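Local coordinates for hypothetical Membrane Spanning Protein (Bacillus cereus, PDB 2FB5) that probably catalyses the condensation of two ATP molecules into cyclic di-AMP, as a diadenylate cyclase required for efficient spore formation, at residues 150-162 with 166-178. Numbering follows the deposited sequence.
Sequences NILPLTKSTEVDP and TRHRAAIGLSEKS
T155 and G173 bring the two backbones within 3.9 Å, CA to CA, where the irregular chain 150-162 passes over helix 166-175, and T155 N donates a nearly straight 2.9 Å bond to R169 O. That carbonyl already takes the helical N-H of G173, and the two donors reach it from opposite faces of its plane. With only hydrogen on the G173 CA, the loop can lie directly on the helix; P153 O makes a CA-H...O contact of 3.4 Å with G173 CA.

T155 is also held through its side chain. Its OG1, swung anti to the backbone N (chi1 -173°), donates a 2.6 Å hydrogen bond to E176 OE2 from the syn side, somewhat out of the carboxylate plane, and accepts from S157 N, closing an ST turn. The methyl and CB of T155 meanwhile rest against CG2 of I172. A water joins E176 OE1 to K156 N. From the other direction, R169 bends at chi3 so that NH2 points at T155 O, 3.1 Å away and near the guanidinium plane, while L154 CD1 covers one guanidinium face near its rim. A second water bridges T155 O and S157 O.

Further back along the loop the packing is apolar: L154 CD2 sits 3.7 Å from A170 CB, the L152 side chain lies between A170 and L174 with CG 4.0 Å from L174 CD2, and the P153 ring lies aslant the L174 side chain, CD against CD1. L152 and L174 also touch strand 94-98, and A171 faces strands 94-98 and 181-185. The arrangement is that of a helix packed on the mixed sheet of the DisA nucleotide-binding domain, with the connection from strand 144-150 strapped over its outer side.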
loop_
_atom_site.group_PDB
_atom_site.type_symbol
_atom_site.label_atom_id
_atom_site.label_comp_id
_atom_site.label_asym_id
_atom_site.label_seq_id
_atom_site.Cartn_x
_atom_site.Cartn_y
_atom_site.Cartn_z
ATOM N N ASN A 150 33.972 -8.188 0.365
ATOM C CA ASN A 150 33.230 -9.181 -0.429
ATOM C C ASN A 150 33.508 -9.003 -1.923
ATOM O O ASN A 150 33.813 -7.895 -2.374
ATOM C CB ASN A 150 31.714 -9.085 -0.159
ATOM C CG ASN A 150 31.346 -9.330 1.306
ATOM O OD1 ASN A 150 30.522 -8.609 1.885
ATOM N ND2 ASN A 150 31.955 -10.328 1.914
ATOM N N ILE A 151 33.380 -10.090 -2.680
ATOM C CA ILE A 151 33.499 -10.055 -4.143
ATOM C C ILE A 151 32.126 -10.184 -4.805
ATOM O O ILE A 151 31.390 -11.137 -4.538
ATOM C CB ILE A 151 34.419 -11.185 -4.654
ATOM C CG1 ILE A 151 35.824 -11.017 -4.063
ATOM C CG2 ILE A 151 34.478 -11.194 -6.206
ATOM C CD1 ILE A 151 36.673 -12.276 -4.139
ATOM N N LEU A 152 31.795 -9.220 -5.661
ATOM C CA LEU A 152 30.525 -9.183 -6.389
ATOM C C LEU A 152 30.747 -9.519 -7.863
ATOM O O LEU A 152 31.858 -9.329 -8.355
ATOM C CB LEU A 152 29.958 -7.775 -6.334
ATOM C CG LEU A 152 29.104 -7.339 -5.145
ATOM C CD1 LEU A 152 29.605 -7.904 -3.826
ATOM C CD2 LEU A 152 29.025 -5.817 -5.117
ATOM N N PRO A 153 29.689 -9.970 -8.575
ATOM C CA PRO A 153 29.833 -10.196 -10.033
ATOM C C PRO A 153 29.964 -8.851 -10.764
ATOM O O PRO A 153 29.340 -7.867 -10.358
ATOM C CB PRO A 153 28.525 -10.905 -10.411
ATOM C CG PRO A 153 27.542 -10.418 -9.390
ATOM C CD PRO A 153 28.320 -10.275 -8.107
ATOM N N LEU A 154 30.809 -8.793 -11.787
ATOM C CA LEU A 154 31.002 -7.552 -12.528
ATOM C C LEU A 154 30.094 -7.561 -13.738
ATOM O O LEU A 154 29.976 -8.595 -14.402
ATOM C CB LEU A 154 32.458 -7.416 -12.990
ATOM C CG LEU A 154 33.575 -7.482 -11.954
ATOM C CD1 LEU A 154 34.928 -7.449 -12.657
ATOM C CD2 LEU A 154 33.449 -6.343 -10.945
ATOM N N THR A 155 29.457 -6.430 -14.041
ATOM C CA THR A 155 28.657 -6.359 -15.264
ATOM C C THR A 155 29.513 -6.630 -16.506
ATOM O O THR A 155 30.672 -6.219 -16.567
ATOM C CB THR A 155 27.905 -5.023 -15.430
ATOM O OG1 THR A 155 27.035 -5.114 -16.564
ATOM C CG2 THR A 155 28.864 -3.839 -15.608
ATOM N N LYS A 156 28.932 -7.335 -17.471
ATOM C CA LYS A 156 29.545 -7.549 -18.788
ATOM C C LYS A 156 29.018 -6.515 -19.775
ATOM O O LYS A 156 29.556 -6.373 -20.877
ATOM C CB LYS A 156 29.201 -8.935 -19.345
ATOM C CG LYS A 156 28.994 -10.046 -18.320
ATOM C CD LYS A 156 30.313 -10.682 -17.882
ATOM C CE LYS A 156 30.070 -11.765 -16.821
ATOM N NZ LYS A 156 31.303 -12.556 -16.536
ATOM N N SER A 157 27.959 -5.805 -19.379
ATOM C CA SER A 157 27.248 -4.893 -20.273
ATOM C C SER A 157 28.186 -4.054 -21.125
ATOM O O SER A 157 29.081 -3.386 -20.605
ATOM C CB SER A 157 26.314 -3.978 -19.487
ATOM O OG SER A 157 25.793 -2.961 -20.325
ATOM N N THR A 158 27.975 -4.110 -22.438
ATOM C CA THR A 158 28.736 -3.298 -23.392
ATOM C C THR A 158 28.177 -1.872 -23.444
ATOM O O THR A 158 28.868 -0.936 -23.863
ATOM C CB THR A 158 28.722 -3.924 -24.810
ATOM O OG1 THR A 158 27.385 -3.919 -25.327
ATOM C CG2 THR A 158 29.239 -5.364 -24.775
ATOM N N GLU A 159 26.929 -1.724 -22.997
ATOM C CA GLU A 159 26.205 -0.448 -23.023
ATOM C C GLU A 159 26.496 0.457 -21.821
ATOM O O GLU A 159 25.771 1.430 -21.585
ATOM C CB GLU A 159 24.693 -0.703 -23.125
ATOM C CG GLU A 159 24.225 -1.270 -24.470
ATOM C CD GLU A 159 24.372 -0.276 -25.624
ATOM O OE1 GLU A 159 23.884 0.872 -25.498
ATOM O OE2 GLU A 159 24.971 -0.649 -26.658
ATOM N N VAL A 160 27.549 0.142 -21.064
ATOM C CA VAL A 160 27.921 0.941 -19.885
ATOM C C VAL A 160 28.726 2.185 -20.257
ATOM O O VAL A 160 28.985 2.446 -21.435
ATOM C CB VAL A 160 28.750 0.122 -18.843
ATOM C CG1 VAL A 160 27.875 -0.901 -18.120
ATOM C CG2 VAL A 160 29.976 -0.536 -19.506
ATOM N N ASP A 161 29.100 2.953 -19.236
ATOM C CA ASP A 161 30.121 3.985 -19.369
ATOM C C ASP A 161 31.480 3.269 -19.329
ATOM O O ASP A 161 31.778 2.563 -18.359
ATOM C CB ASP A 161 29.973 5.007 -18.231
ATOM C CG ASP A 161 31.047 6.086 -18.246
ATOM O OD1 ASP A 161 31.205 6.756 -17.203
ATOM O OD2 ASP A 161 31.730 6.276 -19.277
ATOM N N PRO A 162 32.291 3.412 -20.398
ATOM C CA PRO A 162 33.599 2.734 -20.478
ATOM C C PRO A 162 34.653 3.267 -19.494
ATOM O O PRO A 162 35.668 2.604 -19.257
ATOM C CB PRO A 162 34.042 2.992 -21.926
ATOM C CG PRO A 162 32.794 3.446 -22.651
ATOM C CD PRO A 162 32.015 4.191 -21.619
ATOM N N THR A 166 36.160 -0.932 -11.521
ATOM C CA THR A 166 35.642 -2.214 -11.047
ATOM C C THR A 166 34.609 -2.074 -9.916
ATOM O O THR A 166 33.695 -2.892 -9.826
ATOM C CB THR A 166 36.779 -3.177 -10.626
ATOM O OG1 THR A 166 37.626 -2.512 -9.691
ATOM C CG2 THR A 166 37.619 -3.590 -11.830
ATOM N N ARG A 167 34.748 -1.049 -9.072
ATOM C CA ARG A 167 33.752 -0.766 -8.035
ATOM C C ARG A 167 32.376 -0.537 -8.644
ATOM O O ARG A 167 31.381 -1.122 -8.211
ATOM C CB ARG A 167 34.122 0.485 -7.233
ATOM C CG ARG A 167 34.609 0.217 -5.854
ATOM C CD ARG A 167 34.899 1.513 -5.119
ATOM N NE ARG A 167 36.031 1.302 -4.227
ATOM C CZ ARG A 167 37.283 1.613 -4.536
ATOM N NH1 ARG A 167 37.562 2.174 -5.705
ATOM N NH2 ARG A 167 38.254 1.374 -3.675
ATOM N N HIS A 168 32.328 0.332 -9.648
ATOM C CA HIS A 168 31.072 0.674 -10.291
ATOM C C HIS A 168 30.515 -0.512 -11.067
ATOM O O HIS A 168 29.314 -0.763 -11.045
ATOM C CB HIS A 168 31.249 1.893 -11.194
ATOM C CG HIS A 168 31.612 3.136 -10.445
ATOM N ND1 HIS A 168 30.672 4.057 -10.034
ATOM C CD2 HIS A 168 32.808 3.596 -10.009
ATOM C CE1 HIS A 168 31.275 5.041 -9.390
ATOM N NE2 HIS A 168 32.572 4.784 -9.358
ATOM N N ARG A 169 31.390 -1.243 -11.747
ATOM C CA ARG A 169 30.956 -2.429 -12.491
ATOM C C ARG A 169 30.430 -3.546 -11.588
ATOM O O ARG A 169 29.573 -4.319 -12.007
ATOM C CB ARG A 169 32.093 -2.964 -13.360
ATOM C CG ARG A 169 32.523 -2.034 -14.482
ATOM C CD ARG A 169 33.715 -2.646 -15.234
ATOM N NE ARG A 169 33.353 -3.937 -15.840
ATOM C CZ ARG A 169 34.206 -4.935 -16.084
ATOM N NH1 ARG A 169 35.499 -4.815 -15.781
ATOM N NH2 ARG A 169 33.764 -6.064 -16.628
ATOM N N ALA A 170 30.953 -3.640 -10.365
ATOM C CA ALA A 170 30.502 -4.651 -9.398
ATOM C C ALA A 170 29.117 -4.300 -8.856
ATOM O O ALA A 170 28.273 -5.179 -8.653
ATOM C CB ALA A 170 31.501 -4.777 -8.253
ATOM N N ALA A 171 28.904 -3.008 -8.611
ATOM C CA ALA A 171 27.619 -2.501 -8.183
ATOM C C ALA A 171 26.561 -2.784 -9.244
ATOM O O ALA A 171 25.503 -3.343 -8.949
ATOM C CB ALA A 171 27.710 -1.008 -7.909
ATOM N N ILE A 172 26.856 -2.389 -10.480
ATOM C CA ILE A 172 25.938 -2.618 -11.584
ATOM C C ILE A 172 25.705 -4.113 -11.718
ATOM O O ILE A 172 24.560 -4.552 -11.839
ATOM C CB ILE A 172 26.453 -2.000 -12.913
ATOM C CG1 ILE A 172 26.549 -0.475 -12.769
ATOM C CG2 ILE A 172 25.522 -2.349 -14.070
ATOM C CD1 ILE A 172 27.283 0.210 -13.921
ATOM N N GLY A 173 26.787 -4.883 -11.639
ATOM C CA GLY A 173 26.741 -6.336 -11.838
ATOM C C GLY A 173 25.848 -7.048 -10.840
ATOM O O GLY A 173 25.059 -7.913 -11.213
ATOM N N LEU A 174 25.955 -6.677 -9.559
ATOM C CA LEU A 174 25.096 -7.274 -8.546
ATOM C C LEU A 174 23.640 -6.825 -8.723
ATOM O O LEU A 174 22.701 -7.620 -8.533
ATOM C CB LEU A 174 25.588 -6.955 -7.112
ATOM C CG LEU A 174 24.770 -7.691 -6.042
ATOM C CD1 LEU A 174 24.874 -9.230 -6.190
ATOM C CD2 LEU A 174 25.112 -7.234 -4.605
ATOM N N SER A 175 23.451 -5.564 -9.103
ATOM C CA SER A 175 22.107 -5.019 -9.273
ATOM C C SER A 175 21.327 -5.653 -10.434
ATOM O O SER A 175 20.090 -5.543 -10.474
ATOM C CB SER A 175 22.151 -3.495 -9.427
ATOM O OG SER A 175 22.531 -3.119 -10.740
ATOM N N GLU A 176 22.049 -6.292 -11.361
ATOM C CA GLU A 176 21.453 -7.024 -12.505
ATOM C C GLU A 176 20.910 -8.395 -12.102
ATOM O O GLU A 176 20.058 -8.956 -12.786
ATOM C CB GLU A 176 22.483 -7.223 -13.639
ATOM C CG GLU A 176 22.919 -5.949 -14.386
ATOM C CD GLU A 176 24.175 -6.130 -15.284
ATOM O OE1 GLU A 176 24.839 -7.187 -15.238
ATOM O OE2 GLU A 176 24.509 -5.193 -16.037
ATOM N N LYS A 177 21.423 -8.948 -11.009
ATOM C CA LYS A 177 21.094 -10.319 -10.615
ATOM C C LYS A 177 20.199 -10.384 -9.387
ATOM O O LYS A 177 19.794 -11.466 -8.965
ATOM C CB LYS A 177 22.384 -11.090 -10.337
ATOM C CG LYS A 177 23.335 -11.159 -11.515
ATOM C CD LYS A 177 22.728 -11.979 -12.642
ATOM C CE LYS A 177 23.666 -12.019 -13.833
ATOM N NZ LYS A 177 23.163 -12.955 -14.882
ATOM N N SER A 178 19.915 -9.219 -8.812
ATOM C CA SER A 178 19.130 -9.116 -7.585
ATOM C C SER A 178 18.478 -7.748 -7.464
ATOM O O SER A 178 18.771 -6.834 -8.232
ATOM C CB SER A 178 20.037 -9.336 -6.376
ATOM O OG SER A 178 20.869 -8.207 -6.184
HETATM O O HOH W 1 31.417 -3.747 -18.470
HETATM O O HOH W 2 26.138 -8.277 -17.170
#